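Local coordinates for sporozoite surface protein 2 (Plasmodium vivax, PDB 4HQO) that serves as a sporozoite surface adhesin and receptor for gliding motility, binding a metal ion through its von Willebrand factor A domain, at residues L23-S28 with L60-F65; V19-L24 with I126-L131. The protein carries 4 engineered substitutions. One frame throughout, in Å; residues are numbered along the deposited sequence.

Contact 1 of 2, residues L23-S28 with L60-F65; sequences LLVDGS and LYMNLF. With NA (sodium ion), chain G; MG (magnesium ion), chain E.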
loop_
_atom_site.group_PDB
_atom_site.type_symbol
_atom_site.label_atom_id
_atom_site.label_comp_id
_atom_site.label_asym_id
_atom_site.label_seq_id
_atom_site.Cartn_x
_atom_site.Cartn_y
_atom_site.Cartn_z
ATOM N N LEU A 23 3.598 4.768 9.181
ATOM C CA LEU A 23 4.665 4.996 10.145
ATOM C C LEU A 23 4.050 5.315 11.501
ATOM O O LEU A 23 3.434 6.373 11.679
ATOM C CB LEU A 23 5.563 6.140 9.672
ATOM C CG LEU A 23 6.787 6.539 10.497
ATOM C CD1 LEU A 23 7.608 5.324 10.889
ATOM C CD2 LEU A 23 7.641 7.522 9.700
ATOM N N LEU A 24 4.202 4.388 12.445
ATOM C CA LEU A 24 3.578 4.511 13.769
ATOM C C LEU A 24 4.676 4.826 14.779
ATOM O O LEU A 24 5.580 4.013 15.005
ATOM C CB LEU A 24 2.872 3.215 14.158
ATOM C CG LEU A 24 1.943 2.565 13.122
ATOM C CD1 LEU A 24 1.268 1.297 13.699
ATOM C CD2 LEU A 24 0.899 3.556 12.640
ATOM N N VAL A 25 4.612 6.018 15.361
ATOM C CA VAL A 25 5.708 6.514 16.190
ATOM C C VAL A 25 5.303 6.574 17.664
ATOM O O VAL A 25 4.314 7.218 18.027
ATOM C CB VAL A 25 6.207 7.904 15.712
ATOM C CG1 VAL A 25 7.375 8.375 16.569
ATOM C CG2 VAL A 25 6.616 7.852 14.235
ATOM N N ASP A 26 6.058 5.873 18.500
ATOM C CA ASP A 26 5.829 5.856 19.947
ATOM C C ASP A 26 6.287 7.193 20.547
ATOM O O ASP A 26 7.479 7.495 20.535
ATOM C CB ASP A 26 6.651 4.711 20.542
ATOM C CG ASP A 26 6.309 4.400 21.996
ATOM O OD1 ASP A 26 5.838 5.294 22.742
ATOM O OD2 ASP A 26 6.550 3.234 22.390
ATOM N N GLY A 27 5.353 7.990 21.068
ATOM C CA GLY A 27 5.705 9.252 21.714
ATOM C C GLY A 27 5.422 9.265 23.213
ATOM O O GLY A 27 5.215 10.325 23.818
ATOM N N SER A 28 5.403 8.076 23.817
ATOM C CA SER A 28 5.061 7.916 25.227
ATOM C C SER A 28 6.176 8.383 26.169
ATOM O O SER A 28 7.315 8.601 25.758
ATOM C CB SER A 28 4.741 6.450 25.526
ATOM O OG SER A 28 5.914 5.648 25.505
ATOM N N LEU A 60 2.899 8.068 2.304
ATOM C CA LEU A 60 3.171 7.962 3.726
ATOM C C LEU A 60 1.915 8.240 4.555
ATOM O O LEU A 60 1.148 9.151 4.253
ATOM C CB LEU A 60 4.293 8.942 4.102
ATOM C CG LEU A 60 4.717 9.032 5.568
ATOM C CD1 LEU A 60 5.348 7.723 6.016
ATOM C CD2 LEU A 60 5.683 10.217 5.784
ATOM N N TYR A 61 1.696 7.419 5.576
ATOM C CA TYR A 61 0.743 7.728 6.637
ATOM C C TYR A 61 1.571 7.823 7.921
ATOM O O TYR A 61 2.570 7.117 8.071
ATOM C CB TYR A 61 -0.351 6.658 6.744
ATOM C CG TYR A 61 -1.130 6.677 8.050
ATOM C CD1 TYR A 61 -0.646 6.019 9.174
ATOM C CD2 TYR A 61 -2.353 7.317 8.148
ATOM C CE1 TYR A 61 -1.331 6.018 10.354
ATOM C CE2 TYR A 61 -3.060 7.322 9.347
ATOM C CZ TYR A 61 -2.537 6.664 10.443
ATOM O OH TYR A 61 -3.209 6.637 11.641
ATOM N N MET A 62 1.193 8.711 8.831
ATOM C CA MET A 62 1.965 8.828 10.064
ATOM C C MET A 62 1.077 9.056 11.269
ATOM O O MET A 62 0.177 9.896 11.245
ATOM C CB MET A 62 3.019 9.922 9.949
ATOM C CG MET A 62 4.009 9.988 11.111
ATOM S SD MET A 62 5.166 11.376 10.831
ATOM C CE MET A 62 6.559 10.865 11.821
ATOM N N ASN A 63 1.336 8.283 12.320
ATOM C CA ASN A 63 0.573 8.366 13.555
ATOM C C ASN A 63 1.519 8.449 14.737
ATOM O O ASN A 63 2.514 7.713 14.814
ATOM C CB ASN A 63 -0.322 7.125 13.725
ATOM C CG ASN A 63 -1.413 7.329 14.755
ATOM O OD1 ASN A 63 -1.149 7.379 15.961
ATOM N ND2 ASN A 63 -2.651 7.444 14.286
ATOM N N LEU A 64 1.187 9.327 15.670
ATOM C CA LEU A 64 1.941 9.464 16.904
ATOM C C LEU A 64 1.116 8.869 18.043
ATOM O O LEU A 64 -0.003 9.323 18.311
ATOM C CB LEU A 64 2.194 10.943 17.184
ATOM C CG LEU A 64 3.001 11.270 18.446
ATOM C CD1 LEU A 64 4.441 10.820 18.277
ATOM C CD2 LEU A 64 2.948 12.754 18.715
ATOM N N PHE A 65 1.641 7.859 18.725
ATOM C CA PHE A 65 0.866 7.280 19.819
ATOM C C PHE A 65 1.528 7.420 21.189
ATOM O O PHE A 65 2.740 7.301 21.338
ATOM C CB PHE A 65 0.468 5.830 19.534
ATOM C CG PHE A 65 1.629 4.876 19.402
ATOM C CD1 PHE A 65 2.266 4.694 18.177
ATOM C CD2 PHE A 65 2.055 4.130 20.495
ATOM C CE1 PHE A 65 3.323 3.796 18.049
ATOM C CE2 PHE A 65 3.112 3.223 20.380
ATOM C CZ PHE A 65 3.745 3.056 19.151
HETATM NA NA NA G . -5.380 7.357 11.470
HETATM MG MG MG E . 5.714 3.882 26.952
HETATM O O HOH W 1 6.250 2.796 25.162
HETATM O O HOH W 2 5.260 2.388 28.394
HETATM O O HOH W 3 5.340 5.165 28.678
#

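Contact 2 of 2, residues V19-L24 with I126-L131; sequences VDLYLL and IQLVIL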
loop_
_atom_site.group_PDB
_atom_site.type_symbol
_atom_site.label_atom_id
_atom_site.label_comp_id
_atom_site.label_asym_id
_atom_site.label_seq_id
_atom_site.Cartn_x
_atom_site.Cartn_y
_atom_site.Cartn_z
ATOM N N VAL A 19 3.276 1.739 -2.728
ATOM C CA VAL A 19 3.490 1.309 -1.347
ATOM C C VAL A 19 2.727 2.248 -0.422
ATOM O O VAL A 19 2.911 3.461 -0.486
ATOM C CB VAL A 19 4.987 1.348 -0.945
ATOM C CG1 VAL A 19 5.169 0.894 0.513
ATOM C CG2 VAL A 19 5.827 0.485 -1.881
ATOM N N ASP A 20 1.842 1.693 0.405
ATOM C CA ASP A 20 1.194 2.472 1.459
ATOM C C ASP A 20 1.967 2.197 2.738
ATOM O O ASP A 20 1.954 1.074 3.239
ATOM C CB ASP A 20 -0.257 2.057 1.651
ATOM C CG ASP A 20 -1.148 2.507 0.524
ATOM O OD1 ASP A 20 -0.835 3.533 -0.123
ATOM O OD2 ASP A 20 -2.175 1.835 0.298
ATOM N N LEU A 21 2.663 3.212 3.240
ATOM C CA LEU A 21 3.587 3.029 4.354
ATOM C C LEU A 21 3.046 3.731 5.594
ATOM O O LEU A 21 2.920 4.948 5.624
ATOM C CB LEU A 21 4.962 3.577 3.978
ATOM C CG LEU A 21 6.194 3.144 4.785
ATOM C CD1 LEU A 21 7.456 3.439 3.976
ATOM C CD2 LEU A 21 6.269 3.862 6.107
ATOM N N TYR A 22 2.722 2.941 6.607
ATOM C CA TYR A 22 2.099 3.443 7.820
ATOM C C TYR A 22 3.183 3.546 8.878
ATOM O O TYR A 22 3.664 2.538 9.379
ATOM C CB TYR A 22 0.986 2.488 8.273
ATOM C CG TYR A 22 -0.049 2.200 7.200
ATOM C CD1 TYR A 22 0.111 1.135 6.320
ATOM C CD2 TYR A 22 -1.190 2.990 7.073
ATOM C CE1 TYR A 22 -0.836 0.866 5.341
ATOM C CE2 TYR A 22 -2.139 2.730 6.095
ATOM C CZ TYR A 22 -1.957 1.666 5.231
ATOM O OH TYR A 22 -2.892 1.405 4.247
ATOM N N LEU A 23 3.598 4.768 9.181
ATOM C CA LEU A 23 4.665 4.996 10.145
ATOM C C LEU A 23 4.050 5.315 11.501
ATOM O O LEU A 23 3.434 6.373 11.679
ATOM C CB LEU A 23 5.563 6.140 9.672
ATOM C CG LEU A 23 6.787 6.539 10.497
ATOM C CD1 LEU A 23 7.608 5.324 10.889
ATOM C CD2 LEU A 23 7.641 7.522 9.700
ATOM N N LEU A 24 4.202 4.388 12.445
ATOM C CA LEU A 24 3.578 4.511 13.769
ATOM C C LEU A 24 4.676 4.826 14.779
ATOM O O LEU A 24 5.580 4.013 15.005
ATOM C CB LEU A 24 2.872 3.215 14.158
ATOM C CG LEU A 24 1.943 2.565 13.122
ATOM C CD1 LEU A 24 1.268 1.297 13.699
ATOM C CD2 LEU A 24 0.899 3.556 12.640
ATOM N N ILE A 126 1.534 -2.367 -1.908
ATOM C CA ILE A 126 2.158 -3.032 -0.774
ATOM C C ILE A 126 1.757 -2.297 0.503
ATOM O O ILE A 126 1.832 -1.075 0.556
ATOM C CB ILE A 126 3.684 -2.978 -0.900
ATOM C CG1 ILE A 126 4.152 -3.897 -2.035
ATOM C CG2 ILE A 126 4.346 -3.373 0.384
ATOM C CD1 ILE A 126 5.586 -3.644 -2.437
ATOM N N GLN A 127 1.315 -3.042 1.514
ATOM C CA GLN A 127 0.923 -2.464 2.793
ATOM C C GLN A 127 2.068 -2.674 3.781
ATOM O O GLN A 127 2.351 -3.804 4.170
ATOM C CB GLN A 127 -0.363 -3.131 3.298
ATOM C CG GLN A 127 -1.559 -2.973 2.361
ATOM C CD GLN A 127 -1.899 -1.506 2.114
ATOM O OE1 GLN A 127 -2.116 -0.742 3.051
ATOM N NE2 GLN A 127 -1.927 -1.107 0.847
ATOM N N LEU A 128 2.744 -1.595 4.173
ATOM C CA LEU A 128 3.920 -1.729 5.028
ATOM C C LEU A 128 3.778 -0.891 6.290
ATOM O O LEU A 128 3.643 0.331 6.226
ATOM C CB LEU A 128 5.201 -1.332 4.285
ATOM C CG LEU A 128 6.454 -1.198 5.166
ATOM C CD1 LEU A 128 6.875 -2.534 5.829
ATOM C CD2 LEU A 128 7.608 -0.601 4.381
ATOM N N VAL A 129 3.801 -1.548 7.444
ATOM C CA VAL A 129 3.781 -0.816 8.704
ATOM C C VAL A 129 5.180 -0.735 9.278
ATOM O O VAL A 129 5.857 -1.754 9.434
ATOM C CB VAL A 129 2.869 -1.466 9.755
ATOM C CG1 VAL A 129 2.971 -0.694 11.071
ATOM C CG2 VAL A 129 1.424 -1.502 9.268
ATOM N N ILE A 130 5.623 0.476 9.589
ATOM C CA ILE A 130 6.856 0.620 10.347
ATOM C C ILE A 130 6.493 1.065 11.758
ATOM O O ILE A 130 5.944 2.146 11.955
ATOM C CB ILE A 130 7.820 1.616 9.683
ATOM C CG1 ILE A 130 8.230 1.106 8.299
ATOM C CG2 ILE A 130 9.050 1.832 10.552
ATOM C CD1 ILE A 130 9.232 2.003 7.604
ATOM N N LEU A 131 6.771 0.204 12.732
ATOM C CA LEU A 131 6.425 0.475 14.123
ATOM C C LEU A 131 7.679 0.860 14.905
ATOM O O LEU A 131 8.572 0.034 15.096
ATOM C CB LEU A 131 5.752 -0.757 14.747
ATOM C CG LEU A 131 5.393 -0.688 16.234
ATOM C CD1 LEU A 131 4.311 0.358 16.501
ATOM C CD2 LEU A 131 4.960 -2.078 16.729
#

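Contact 1 of 2, residues L23-S28 with L60-F65
Asp26 lies against the ring of Phe65 where two parallel strands, 23-26 and 60-65, run side by side; just beyond 23-26 the chain reaches a magnesium ion through Ser28. Along Asp26, CA sits over one face of the ring, 3.7 Å from the centroid and 17° off the normal, a CH-pi contact. CB then meets Phe65 CZ at 3.6 Å, and CG passes Phe65 CE2. The tip divides the work. OD1 takes Ser28 N, closing an Asx turn, and also Ser28 OG at 2.8 Å on its syn side; OD2 lies 2.8 Å from a magnesium-bound water, which can donate to it, and is hydrogen-bonded to Thr133 OG1. Phe65 reaches back because its CG stands between the backbone N and the carbonyl carbon (chi1 63°), which lays the ring across the Val25-Asp26 peptide.

Five backbone hydrogen bonds tie the strands, from Leu23 N to Tyr61 O through to Gly27 N to Phe65 O at 2.7 Å. On the Leu23, Val25 face, Met62 CE closes on Val25 CG2 (3.9 Å). On the Leu24 face, Leu24 CD2 rests at the edge of Tyr61, whose OH binds sodium at 2.3 Å and accepts from Asn63 ND2.

Ser28, Ser30 and Thr103 bind the magnesium directly in this MIDAS-type site, as in von Willebrand factor A domains. Asp26 is second-shell: its carboxylate holds Ser28 OG and would help orient a coordinated water, and its negative charge would favour the cation.

Contact 2 of 2, residues V19-L24 with I126-L131
Gln127 is folded toward Tyr22 and Asp20: its CG lies beside the backbone N (chi1 -60°) and the chain bends at chi2 (-59°). Tyr22 CG likewise stands anti to its carbonyl carbon, and its ring is sent back toward the start of the strand. Gln127 thus uses both ends of its amide: OE1 accepts from Tyr22 OH at 2.6 Å, in the carbonyl plane and at the ring edge, while NE2 donates to Asp20 OD2 at 3.0 Å in a nearly straight bond (169°). That donor meets the anti side of the carboxylate. Asp20 OD1 forms a salt bridge with Arg122, so both carboxylate oxygens are engaged in this buried cluster.

Beneath it the strands run parallel, their axes approaching to 4.7 Å, with five backbone bonds alternating from Asp20 N to Ile126 O up to Leu24 N to Ile130 O. On the Leu21 face, Leu21 and Leu128 lie side by side, and Leu21 CD2 meets Ile130 CD1 at 3.8 Å. On the Tyr22 face, Val129 CG1 packs on Leu24 CD1 at 3.7 Å.

Helix 105-117 lies against the Tyr22 face, with Val112 on Tyr22 and Val129, and His115 edge-to-face with Tyr22. Across the sheet, helix 192-203 brings Ile199 and Ile203 onto Leu128, while strand 156-161 flanks 126-131 on the side away from 19-24.

Overall arrangement
From the N terminus, the chain runs from strand 7-15 into strand 19-26, which both contacts use, sharing Leu23 and Leu24. Contact 1 closes the shorter loop, through helix 33-49 and into strand 58-65: a beta-alpha-beta unit. Contact 2 closes a longer loop, with 101 residues between its nearest ends, which contains strand 58-65 and the helices after it; the first closure therefore nests within the second. Strand 19-26 sits between 58-65 and 126-133, a central position in the sheet. The contact centres lie about 11 Å apart, and they meet directly: Tyr61 N is a probable hydrogen-bond partner of Leu21 O at 2.8 Å, and Phe65 CZ packs on Leu131 CD1.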